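Local coordinates for mitochondrial edited mRNA stability factor 1 (Trypanosoma brucei, PDB 6NL1), which probably acts as a Nudix-family enzyme that processes the 5' ends of mitochondrial mRNAs, at residues S99-K107 with L176-F184; E216-N224 with V303-M314. All blocks are in the same frame, centred on the assembly; numbering follows the deposited sequence.

How the interactions relate
Interaction 1 comes first along the chain and closes before interaction 2 opens. The two lie on opposite sides of the chain's centre. Their centres are about 36 Å apart, and their nearest atoms are about 22 Å apart. They share no sheet. Interaction 1 joins strand 100-107 to strand 171-178 within a four-stranded antiparallel sheet, and adds the first turn of helix 180-193. Interaction 2 sets the loop 303-314 against strand 216-223 of the mixed sheet, inside the Nudix sequence range. Each contact therefore belongs to a different sheet of the protein. Interaction 2 lies near Arg-202, which binds GDP in another structure of this protein, whereas interaction 1 lies away from that site.

Interaction 1 (S99-K107 with L176-F184); sequences SFVYKWQTK and LFGSERGIF
Ser-99 opens the contact, its CB 3.7 Å from the carbonyl O of Gly-178. Phe-100 and Gly-178 then form an antiparallel hydrogen-bonded pair. The bond from Phe-100 N to Gly-178 O is bent, with an angle of 132° at the hydrogen. The return bond from Gly-178 N to Phe-100 O is straighter. The Phe-100 ring lies against Glu-180, at the start of helix 180-193. Glu-180 CG sits over one ring face, 3.5 Å from the Phe-100 centroid, in a CH-pi contact. The carboxylate stacks on the same ring, with the two planes 29° apart. Val-101 projects from the other face of the sheet and makes a non-hydrogen-bonded pair with Phe-177. Their side chains run side by side, and Val-101 CG1 is 3.6 Å from Phe-177 CE1. Tyr-102 returns to the face of Phe-100 and pairs with Leu-176 through two nearly straight backbone bonds. Ile-183 lays CG2 over the Tyr-102 ring, 4.1 Å from its centroid. Ile-183 CD1 packs tightly at 3.3 Å from Tyr-102 CD1. The hydroxyl of Tyr-102 donates to Glu-180 OE1 at 2.7 Å, on the syn lone pair. A bend in the Glu-180 chain (chi2 -87°) turns the carboxylate toward that hydroxyl. Beyond Tyr-102 the strand keeps pairing with the earlier part of strand 171-178, where Trp-104 makes backbone hydrogen bonds with Val-174. Separately, the Lys-107 side chain makes a salt bridge to Asp-171. Ser-179 is the N-cap of helix 180-193, its OG accepting from Gly-182 N. This contact thus joins a beta-strand pair to helix 180-193, which follows strand 171-178. The tyrosine hydroxyl and the nearby N-terminal end of the helix would probably stabilise negative charge on Glu-180.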
loop_
_atom_site.group_PDB
_atom_site.type_symbol
_atom_site.label_atom_id
_atom_site.label_comp_id
_atom_site.label_asym_id
_atom_site.label_seq_id
_atom_site.Cartn_x
_atom_site.Cartn_y
_atom_site.Cartn_z
ATOM N N SER A 99 5.885 -8.007 -28.798
ATOM C CA SER A 99 6.436 -8.860 -27.743
ATOM C C SER A 99 5.604 -10.128 -27.543
ATOM O O SER A 99 4.485 -10.229 -28.041
ATOM C CB SER A 99 6.501 -8.092 -26.423
ATOM O OG SER A 99 5.199 -7.926 -25.884
ATOM N N PHE A 100 6.152 -11.093 -26.808
ATOM C CA PHE A 100 5.417 -12.319 -26.489
ATOM C C PHE A 100 4.347 -12.071 -25.431
ATOM O O PHE A 100 4.530 -11.243 -24.536
ATOM C CB PHE A 100 6.370 -13.426 -26.022
ATOM C CG PHE A 100 7.350 -13.849 -27.069
ATOM C CD1 PHE A 100 6.995 -14.773 -28.036
ATOM C CD2 PHE A 100 8.618 -13.293 -27.110
ATOM C CE1 PHE A 100 7.897 -15.151 -29.018
ATOM C CE2 PHE A 100 9.522 -13.663 -28.086
ATOM C CZ PHE A 100 9.163 -14.596 -29.041
ATOM N N VAL A 101 3.239 -12.796 -25.536
ATOM C CA VAL A 101 2.139 -12.640 -24.601
ATOM C C VAL A 101 1.765 -13.963 -23.958
ATOM O O VAL A 101 1.520 -14.943 -24.644
ATOM C CB VAL A 101 0.879 -12.089 -25.297
ATOM C CG1 VAL A 101 -0.115 -11.599 -24.246
ATOM C CG2 VAL A 101 1.256 -10.971 -26.262
ATOM N N TYR A 102 1.715 -13.981 -22.634
ATOM C CA TYR A 102 1.246 -15.148 -21.913
ATOM C C TYR A 102 0.121 -14.778 -20.961
ATOM O O TYR A 102 0.010 -13.640 -20.508
ATOM C CB TYR A 102 2.379 -15.791 -21.117
ATOM C CG TYR A 102 3.409 -16.518 -21.953
ATOM C CD1 TYR A 102 4.346 -15.816 -22.706
ATOM C CD2 TYR A 102 3.463 -17.905 -21.964
ATOM C CE1 TYR A 102 5.299 -16.477 -23.454
ATOM C CE2 TYR A 102 4.410 -18.575 -22.703
ATOM C CZ TYR A 102 5.325 -17.858 -23.449
ATOM O OH TYR A 102 6.265 -18.530 -24.189
ATOM N N LYS A 103 -0.691 -15.771 -20.634
ATOM C CA LYS A 103 -1.848 -15.581 -19.780
ATOM C C LYS A 103 -1.762 -16.487 -18.558
ATOM O O LYS A 103 -1.318 -17.637 -18.645
ATOM C CB LYS A 103 -3.106 -15.918 -20.579
ATOM C CG LYS A 103 -4.387 -15.757 -19.843
ATOM C CD LYS A 103 -5.555 -16.149 -20.733
ATOM C CE LYS A 103 -5.572 -17.642 -20.978
ATOM N NZ LYS A 103 -6.915 -18.109 -21.411
ATOM N N TRP A 104 -2.187 -15.962 -17.418
ATOM C CA TRP A 104 -2.276 -16.744 -16.198
ATOM C C TRP A 104 -3.692 -16.582 -15.662
ATOM O O TRP A 104 -4.080 -15.478 -15.275
ATOM C CB TRP A 104 -1.272 -16.228 -15.175
ATOM C CG TRP A 104 -1.343 -16.910 -13.840
ATOM C CD1 TRP A 104 -1.715 -18.203 -13.593
ATOM C CD2 TRP A 104 -1.033 -16.331 -12.566
ATOM N NE1 TRP A 104 -1.649 -18.464 -12.249
ATOM C CE2 TRP A 104 -1.232 -17.334 -11.593
ATOM C CE3 TRP A 104 -0.604 -15.063 -12.155
ATOM C CZ2 TRP A 104 -1.015 -17.110 -10.226
ATOM C CZ3 TRP A 104 -0.389 -14.840 -10.797
ATOM C CH2 TRP A 104 -0.594 -15.861 -9.851
ATOM N N GLN A 105 -4.459 -17.676 -15.661
ATOM C CA GLN A 105 -5.851 -17.679 -15.194
ATOM C C GLN A 105 -5.896 -18.087 -13.729
ATOM O O GLN A 105 -5.599 -19.226 -13.391
ATOM C CB GLN A 105 -6.707 -18.633 -16.040
ATOM C CG GLN A 105 -8.205 -18.602 -15.689
ATOM C CD GLN A 105 -8.779 -17.180 -15.682
ATOM O OE1 GLN A 105 -9.469 -16.767 -14.741
ATOM N NE2 GLN A 105 -8.492 -16.430 -16.731
ATOM N N THR A 106 -6.272 -17.165 -12.852
ATOM C CA THR A 106 -6.096 -17.415 -11.429
ATOM C C THR A 106 -7.185 -16.753 -10.573
ATOM O O THR A 106 -8.268 -16.426 -11.075
ATOM C CB THR A 106 -4.658 -16.980 -10.985
ATOM O OG1 THR A 106 -4.393 -17.403 -9.641
ATOM C CG2 THR A 106 -4.471 -15.453 -11.103
ATOM N N LYS A 107 -6.898 -16.563 -9.286
ATOM C CA LYS A 107 -7.805 -15.879 -8.361
ATOM C C LYS A 107 -7.119 -14.673 -7.741
ATOM O O LYS A 107 -5.895 -14.632 -7.653
ATOM C CB LYS A 107 -8.213 -16.829 -7.226
ATOM C CG LYS A 107 -8.784 -18.158 -7.684
ATOM C CD LYS A 107 -10.206 -18.004 -8.179
ATOM C CE LYS A 107 -10.874 -19.366 -8.352
ATOM N NZ LYS A 107 -12.281 -19.211 -8.837
ATOM N N LEU A 176 0.991 -11.297 -19.311
ATOM C CA LEU A 176 2.396 -10.921 -19.262
ATOM C C LEU A 176 2.872 -10.606 -20.673
ATOM O O LEU A 176 2.655 -11.392 -21.599
ATOM C CB LEU A 176 3.252 -12.048 -18.674
ATOM C CG LEU A 176 2.859 -12.757 -17.363
ATOM C CD1 LEU A 176 3.943 -13.753 -16.989
ATOM C CD2 LEU A 176 2.644 -11.794 -16.231
ATOM N N PHE A 177 3.510 -9.447 -20.826
ATOM C CA PHE A 177 4.093 -9.019 -22.097
ATOM C C PHE A 177 5.590 -8.815 -21.922
ATOM O O PHE A 177 6.025 -8.020 -21.085
ATOM C CB PHE A 177 3.483 -7.688 -22.551
ATOM C CG PHE A 177 1.991 -7.694 -22.622
ATOM C CD1 PHE A 177 1.346 -7.988 -23.808
ATOM C CD2 PHE A 177 1.231 -7.409 -21.493
ATOM C CE1 PHE A 177 -0.038 -7.992 -23.875
ATOM C CE2 PHE A 177 -0.148 -7.410 -21.550
ATOM C CZ PHE A 177 -0.787 -7.702 -22.744
ATOM N N GLY A 178 6.384 -9.525 -22.709
ATOM C CA GLY A 178 7.819 -9.339 -22.661
ATOM C C GLY A 178 8.533 -10.293 -23.581
ATOM O O GLY A 178 7.899 -10.913 -24.434
ATOM N N SER A 179 9.849 -10.406 -23.410
ATOM C CA SER A 179 10.639 -11.388 -24.154
ATOM C C SER A 179 10.440 -12.781 -23.553
ATOM O O SER A 179 9.975 -12.911 -22.415
ATOM C CB SER A 179 12.121 -11.016 -24.095
ATOM O OG SER A 179 12.612 -11.148 -22.771
ATOM N N GLU A 180 10.800 -13.821 -24.303
ATOM C CA GLU A 180 10.703 -15.196 -23.808
ATOM C C GLU A 180 11.522 -15.377 -22.533
ATOM O O GLU A 180 11.092 -16.041 -21.585
ATOM C CB GLU A 180 11.200 -16.191 -24.861
ATOM C CG GLU A 180 10.369 -16.244 -26.141
ATOM C CD GLU A 180 9.193 -17.206 -26.049
ATOM O OE1 GLU A 180 8.646 -17.390 -24.940
ATOM O OE2 GLU A 180 8.820 -17.785 -27.093
ATOM N N ARG A 181 12.708 -14.780 -22.520
ATOM C CA ARG A 181 13.612 -14.875 -21.380
ATOM C C ARG A 181 13.091 -14.077 -20.191
ATOM O O ARG A 181 13.135 -14.544 -19.055
ATOM C CB ARG A 181 15.005 -14.372 -21.768
ATOM C CG ARG A 181 16.051 -14.514 -20.673
ATOM C CD ARG A 181 17.411 -14.024 -21.160
ATOM N NE ARG A 181 17.724 -14.541 -22.493
ATOM C CZ ARG A 181 18.868 -14.327 -23.135
ATOM N NH1 ARG A 181 19.824 -13.605 -22.567
ATOM N NH2 ARG A 181 19.057 -14.840 -24.345
ATOM N N GLY A 182 12.617 -12.860 -20.453
ATOM C CA GLY A 182 12.006 -12.049 -19.415
ATOM C C GLY A 182 10.821 -12.775 -18.795
ATOM O O GLY A 182 10.681 -12.827 -17.574
ATOM N N ILE A 183 9.981 -13.361 -19.640
ATOM C CA ILE A 183 8.801 -14.075 -19.165
ATOM C C ILE A 183 9.185 -15.318 -18.362
ATOM O O ILE A 183 8.585 -15.605 -17.324
ATOM C CB ILE A 183 7.827 -14.403 -20.322
ATOM C CG1 ILE A 183 7.003 -13.156 -20.640
ATOM C CG2 ILE A 183 6.895 -15.551 -19.939
ATOM C CD1 ILE A 183 6.244 -13.228 -21.920
ATOM N N PHE A 184 10.211 -16.027 -18.822
ATOM C CA PHE A 184 10.756 -17.144 -18.053
ATOM C C PHE A 184 11.195 -16.688 -16.662
ATOM O O PHE A 184 10.899 -17.340 -15.667
ATOM C CB PHE A 184 11.942 -17.783 -18.784
ATOM C CG PHE A 184 12.606 -18.884 -18.003
ATOM C CD1 PHE A 184 12.171 -20.195 -18.117
ATOM C CD2 PHE A 184 13.655 -18.603 -17.145
ATOM C CE1 PHE A 184 12.774 -21.205 -17.395
ATOM C CE2 PHE A 184 14.262 -19.607 -16.419
ATOM C CZ PHE A 184 13.819 -20.911 -16.541
#

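Interaction 2 (E216-N224 with V303-M314)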
loop_
_atom_site.group_PDB
_atom_site.type_symbol
_atom_site.label_atom_id
_atom_site.label_comp_id
_atom_site.label_asym_id
_atom_site.label_seq_id
_atom_site.Cartn_x
_atom_site.Cartn_y
_atom_site.Cartn_z
ATOM N N GLU A 216 1.109 9.506 21.615
ATOM C CA GLU A 216 0.957 10.218 20.341
ATOM C C GLU A 216 1.654 9.462 19.211
ATOM O O GLU A 216 2.762 8.948 19.381
ATOM C CB GLU A 216 1.542 11.639 20.425
ATOM C CG GLU A 216 0.837 12.566 21.405
ATOM C CD GLU A 216 1.313 14.017 21.328
ATOM O OE1 GLU A 216 2.525 14.272 21.116
ATOM O OE2 GLU A 216 0.462 14.912 21.492
ATOM N N TRP A 217 1.003 9.412 18.054
ATOM C CA TRP A 217 1.517 8.689 16.897
ATOM C C TRP A 217 2.020 9.672 15.842
ATOM O O TRP A 217 1.365 10.681 15.552
ATOM C CB TRP A 217 0.414 7.804 16.288
ATOM C CG TRP A 217 -0.157 6.822 17.253
ATOM C CD1 TRP A 217 -1.287 6.972 18.003
ATOM C CD2 TRP A 217 0.392 5.540 17.597
ATOM N NE1 TRP A 217 -1.480 5.855 18.796
ATOM C CE2 TRP A 217 -0.463 4.963 18.563
ATOM C CE3 TRP A 217 1.525 4.821 17.179
ATOM C CZ2 TRP A 217 -0.224 3.702 19.122
ATOM C CZ3 TRP A 217 1.763 3.566 17.735
ATOM C CH2 TRP A 217 0.891 3.023 18.701
ATOM N N LEU A 218 3.179 9.377 15.269
ATOM C CA LEU A 218 3.692 10.161 14.152
ATOM C C LEU A 218 2.875 9.869 12.894
ATOM O O LEU A 218 2.714 8.716 12.510
ATOM C CB LEU A 218 5.157 9.817 13.900
ATOM C CG LEU A 218 5.910 10.743 12.950
ATOM C CD1 LEU A 218 6.005 12.125 13.568
ATOM C CD2 LEU A 218 7.297 10.192 12.649
ATOM N N MET A 219 2.362 10.912 12.250
ATOM C CA MET A 219 1.556 10.728 11.052
ATOM C C MET A 219 1.983 11.632 9.889
ATOM O O MET A 219 2.535 12.710 10.104
ATOM C CB MET A 219 0.084 10.964 11.388
ATOM C CG MET A 219 -0.395 10.067 12.529
ATOM S SD MET A 219 -2.168 9.857 12.534
ATOM C CE MET A 219 -2.709 11.533 12.301
ATOM N N LEU A 220 1.721 11.173 8.665
ATOM C CA LEU A 220 1.989 11.940 7.452
ATOM C C LEU A 220 0.724 11.965 6.614
ATOM O O LEU A 220 -0.196 11.187 6.847
ATOM C CB LEU A 220 3.079 11.277 6.600
ATOM C CG LEU A 220 4.483 11.040 7.149
ATOM C CD1 LEU A 220 4.599 9.622 7.673
ATOM C CD2 LEU A 220 5.527 11.296 6.051
ATOM N N ARG A 221 0.693 12.845 5.617
ATOM C CA ARG A 221 -0.404 12.861 4.659
ATOM C C ARG A 221 0.151 12.713 3.250
ATOM O O ARG A 221 0.816 13.605 2.738
ATOM C CB ARG A 221 -1.218 14.146 4.804
ATOM C CG ARG A 221 -1.906 14.259 6.178
ATOM C CD ARG A 221 -2.805 15.476 6.259
ATOM N NE ARG A 221 -4.024 15.319 5.464
ATOM C CZ ARG A 221 -4.826 16.336 5.164
ATOM N NH1 ARG A 221 -4.534 17.559 5.596
ATOM N NH2 ARG A 221 -5.915 16.139 4.443
ATOM N N ARG A 222 -0.111 11.563 2.642
ATOM C CA ARG A 222 0.419 11.255 1.330
ATOM C C ARG A 222 -0.563 11.692 0.251
ATOM O O ARG A 222 -1.753 11.377 0.307
ATOM C CB ARG A 222 0.687 9.753 1.211
ATOM C CG ARG A 222 1.364 9.316 -0.100
ATOM C CD ARG A 222 1.317 7.795 -0.235
ATOM N NE ARG A 222 -0.069 7.321 -0.239
ATOM C CZ ARG A 222 -0.475 6.143 0.234
ATOM N NH1 ARG A 222 0.394 5.286 0.765
ATOM N NH2 ARG A 222 -1.762 5.822 0.181
ATOM N N ILE A 223 -0.054 12.406 -0.740
ATOM C CA ILE A 223 -0.865 12.850 -1.861
ATOM C C ILE A 223 -0.864 11.728 -2.880
ATOM O O ILE A 223 0.189 11.290 -3.325
ATOM C CB ILE A 223 -0.284 14.132 -2.470
ATOM C CG1 ILE A 223 -0.200 15.220 -1.392
ATOM C CG2 ILE A 223 -1.102 14.587 -3.709
ATOM C CD1 ILE A 223 0.596 16.465 -1.818
ATOM N N ASN A 224 -2.047 11.239 -3.223
ATOM C CA ASN A 224 -2.145 10.092 -4.112
ATOM C C ASN A 224 -2.280 10.510 -5.580
ATOM O O ASN A 224 -2.664 11.634 -5.875
ATOM C CB ASN A 224 -3.287 9.185 -3.653
ATOM C CG ASN A 224 -3.065 8.654 -2.240
ATOM O OD1 ASN A 224 -2.038 8.041 -1.967
ATOM N ND2 ASN A 224 -4.018 8.908 -1.331
ATOM N N VAL A 303 12.645 14.821 13.635
ATOM C CA VAL A 303 12.017 14.214 12.473
ATOM C C VAL A 303 12.354 15.034 11.228
ATOM O O VAL A 303 12.111 16.235 11.186
ATOM C CB VAL A 303 10.499 14.179 12.644
ATOM C CG1 VAL A 303 9.848 13.510 11.442
ATOM C CG2 VAL A 303 10.127 13.481 13.952
ATOM N N GLU A 304 12.913 14.391 10.215
ATOM C CA GLU A 304 13.289 15.109 9.005
ATOM C C GLU A 304 12.188 15.120 7.950
ATOM O O GLU A 304 12.053 16.084 7.208
ATOM C CB GLU A 304 14.587 14.550 8.430
ATOM C CG GLU A 304 15.767 14.733 9.372
ATOM C CD GLU A 304 17.091 14.533 8.685
ATOM O OE1 GLU A 304 17.800 15.540 8.474
ATOM O OE2 GLU A 304 17.424 13.373 8.357
ATOM N N GLY A 305 11.388 14.059 7.896
ATOM C CA GLY A 305 10.382 13.941 6.858
ATOM C C GLY A 305 10.864 13.034 5.741
ATOM O O GLY A 305 11.921 12.419 5.849
ATOM N N PRO A 306 10.086 12.946 4.656
ATOM C CA PRO A 306 10.340 12.021 3.546
ATOM C C PRO A 306 11.717 12.210 2.914
ATOM O O PRO A 306 12.131 13.329 2.639
ATOM C CB PRO A 306 9.231 12.367 2.543
ATOM C CG PRO A 306 8.132 12.894 3.385
ATOM C CD PRO A 306 8.809 13.661 4.490
ATOM N N GLN A 307 12.406 11.096 2.701
ATOM C CA GLN A 307 13.722 11.078 2.093
ATOM C C GLN A 307 13.581 10.607 0.658
ATOM O O GLN A 307 14.460 10.813 -0.168
ATOM C CB GLN A 307 14.629 10.119 2.863
ATOM C CG GLN A 307 14.721 10.456 4.335
ATOM C CD GLN A 307 15.347 11.815 4.545
ATOM O OE1 GLN A 307 16.481 12.039 4.140
ATOM N NE2 GLN A 307 14.606 12.737 5.148
ATOM N N VAL A 308 12.458 9.965 0.377
ATOM C CA VAL A 308 12.185 9.396 -0.929
ATOM C C VAL A 308 10.855 9.955 -1.424
ATOM O O VAL A 308 9.879 9.978 -0.678
ATOM C CB VAL A 308 12.107 7.866 -0.832
ATOM C CG1 VAL A 308 11.681 7.245 -2.161
ATOM C CG2 VAL A 308 13.453 7.311 -0.370
ATOM N N VAL A 309 10.837 10.429 -2.671
ATOM C CA VAL A 309 9.683 11.111 -3.274
ATOM C C VAL A 309 8.953 12.096 -2.336
ATOM O O VAL A 309 7.738 12.035 -2.163
ATOM C CB VAL A 309 8.689 10.118 -3.943
ATOM C CG1 VAL A 309 9.382 9.361 -5.081
ATOM C CG2 VAL A 309 8.102 9.153 -2.932
ATOM N N PRO A 310 9.705 13.036 -1.760
ATOM C CA PRO A 310 9.154 14.003 -0.806
ATOM C C PRO A 310 7.976 14.819 -1.352
ATOM O O PRO A 310 7.167 15.295 -0.556
ATOM C CB PRO A 310 10.354 14.906 -0.479
ATOM C CG PRO A 310 11.319 14.705 -1.626
ATOM C CD PRO A 310 11.132 13.285 -2.055
ATOM N N LEU A 311 7.862 14.968 -2.668
ATOM C CA LEU A 311 6.797 15.799 -3.252
ATOM C C LEU A 311 5.459 15.070 -3.315
ATOM O O LEU A 311 4.428 15.666 -3.621
ATOM C CB LEU A 311 7.185 16.305 -4.648
ATOM C CG LEU A 311 8.302 17.354 -4.696
ATOM C CD1 LEU A 311 8.763 17.599 -6.129
ATOM C CD2 LEU A 311 7.877 18.661 -4.010
ATOM N N GLN A 312 5.483 13.775 -3.027
ATOM C CA GLN A 312 4.248 13.018 -2.904
ATOM C C GLN A 312 3.590 13.165 -1.529
ATOM O O GLN A 312 2.624 12.474 -1.239
ATOM C CB GLN A 312 4.507 11.542 -3.209
ATOM C CG GLN A 312 4.787 11.284 -4.694
ATOM C CD GLN A 312 4.992 9.813 -5.012
ATOM O OE1 GLN A 312 4.484 8.929 -4.309
ATOM N NE2 GLN A 312 5.750 9.543 -6.073
ATOM N N TYR A 313 4.108 14.059 -0.687
ATOM C CA TYR A 313 3.551 14.243 0.656
ATOM C C TYR A 313 3.198 15.705 0.873
ATOM O O TYR A 313 3.858 16.575 0.326
ATOM C CB TYR A 313 4.549 13.776 1.727
ATOM C CG TYR A 313 4.900 12.322 1.598
ATOM C CD1 TYR A 313 5.919 11.918 0.747
ATOM C CD2 TYR A 313 4.201 11.346 2.307
ATOM C CE1 TYR A 313 6.244 10.586 0.603
ATOM C CE2 TYR A 313 4.521 9.995 2.165
ATOM C CZ TYR A 313 5.546 9.629 1.302
ATOM O OH TYR A 313 5.892 8.311 1.143
ATOM N N MET A 314 2.169 15.983 1.671
ATOM C CA MET A 314 1.859 17.377 1.990
ATOM C C MET A 314 3.020 17.991 2.736
ATOM O O MET A 314 3.481 17.448 3.745
ATOM C CB MET A 314 0.601 17.507 2.843
ATOM C CG MET A 314 -0.685 17.240 2.127
ATOM S SD MET A 314 -2.111 17.623 3.187
ATOM C CE MET A 314 -2.044 19.424 3.215
HETATM O O HOH W 1 2.872 14.660 4.788
HETATM O O HOH W 2 1.895 9.177 -3.738
#
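Arg-221 and Met-314 lie side by side where loop 303-314 meets the last residues of strand 216-223 in the mixed sheet of the Nudix domain. The two segments are joined by a single backbone bridge, Arg-222 with Tyr-313. Arg-221 meets Met-314 at most points from CB to its tip. Its CB is 3.9 Å from Met-314 SD. Its CD and NE both keep to the same sulfur, Met-314 SD, each at 3.8 Å. A bend at chi3 (72°) turns the guanidinium so that Met-314 SD lies over one face, toward the rim. Arg-221 CZ is 3.6 Å from Met-314 SD. At the tip, Arg-221 NH1 is 3.4 Å from that SD and also meets Met-314 CE. NH1 makes a salt bridge to Asp-330 as well, and the guanidinium has a cation-pi contact with Trp-333. The backbone holds the pair in place: Met-314 N donates to Arg-221 O at 2.9 Å, almost straight at 169°. Ile-223 N likewise donates to Gln-312 O. Leu-220 CD2 touches Tyr-313 CD2 and reaches Pro-306 CG. Tyr-313 also rests against Arg-222 CG through its CE2, while its OH is hydrogen-bonded to Glu-261. Arg-222 is close to Arg-202, which binds GDP in another structure of this protein. Farther along, one water donates to both Ile-223 O and Gln-312 OE1, at 2.7 Å each.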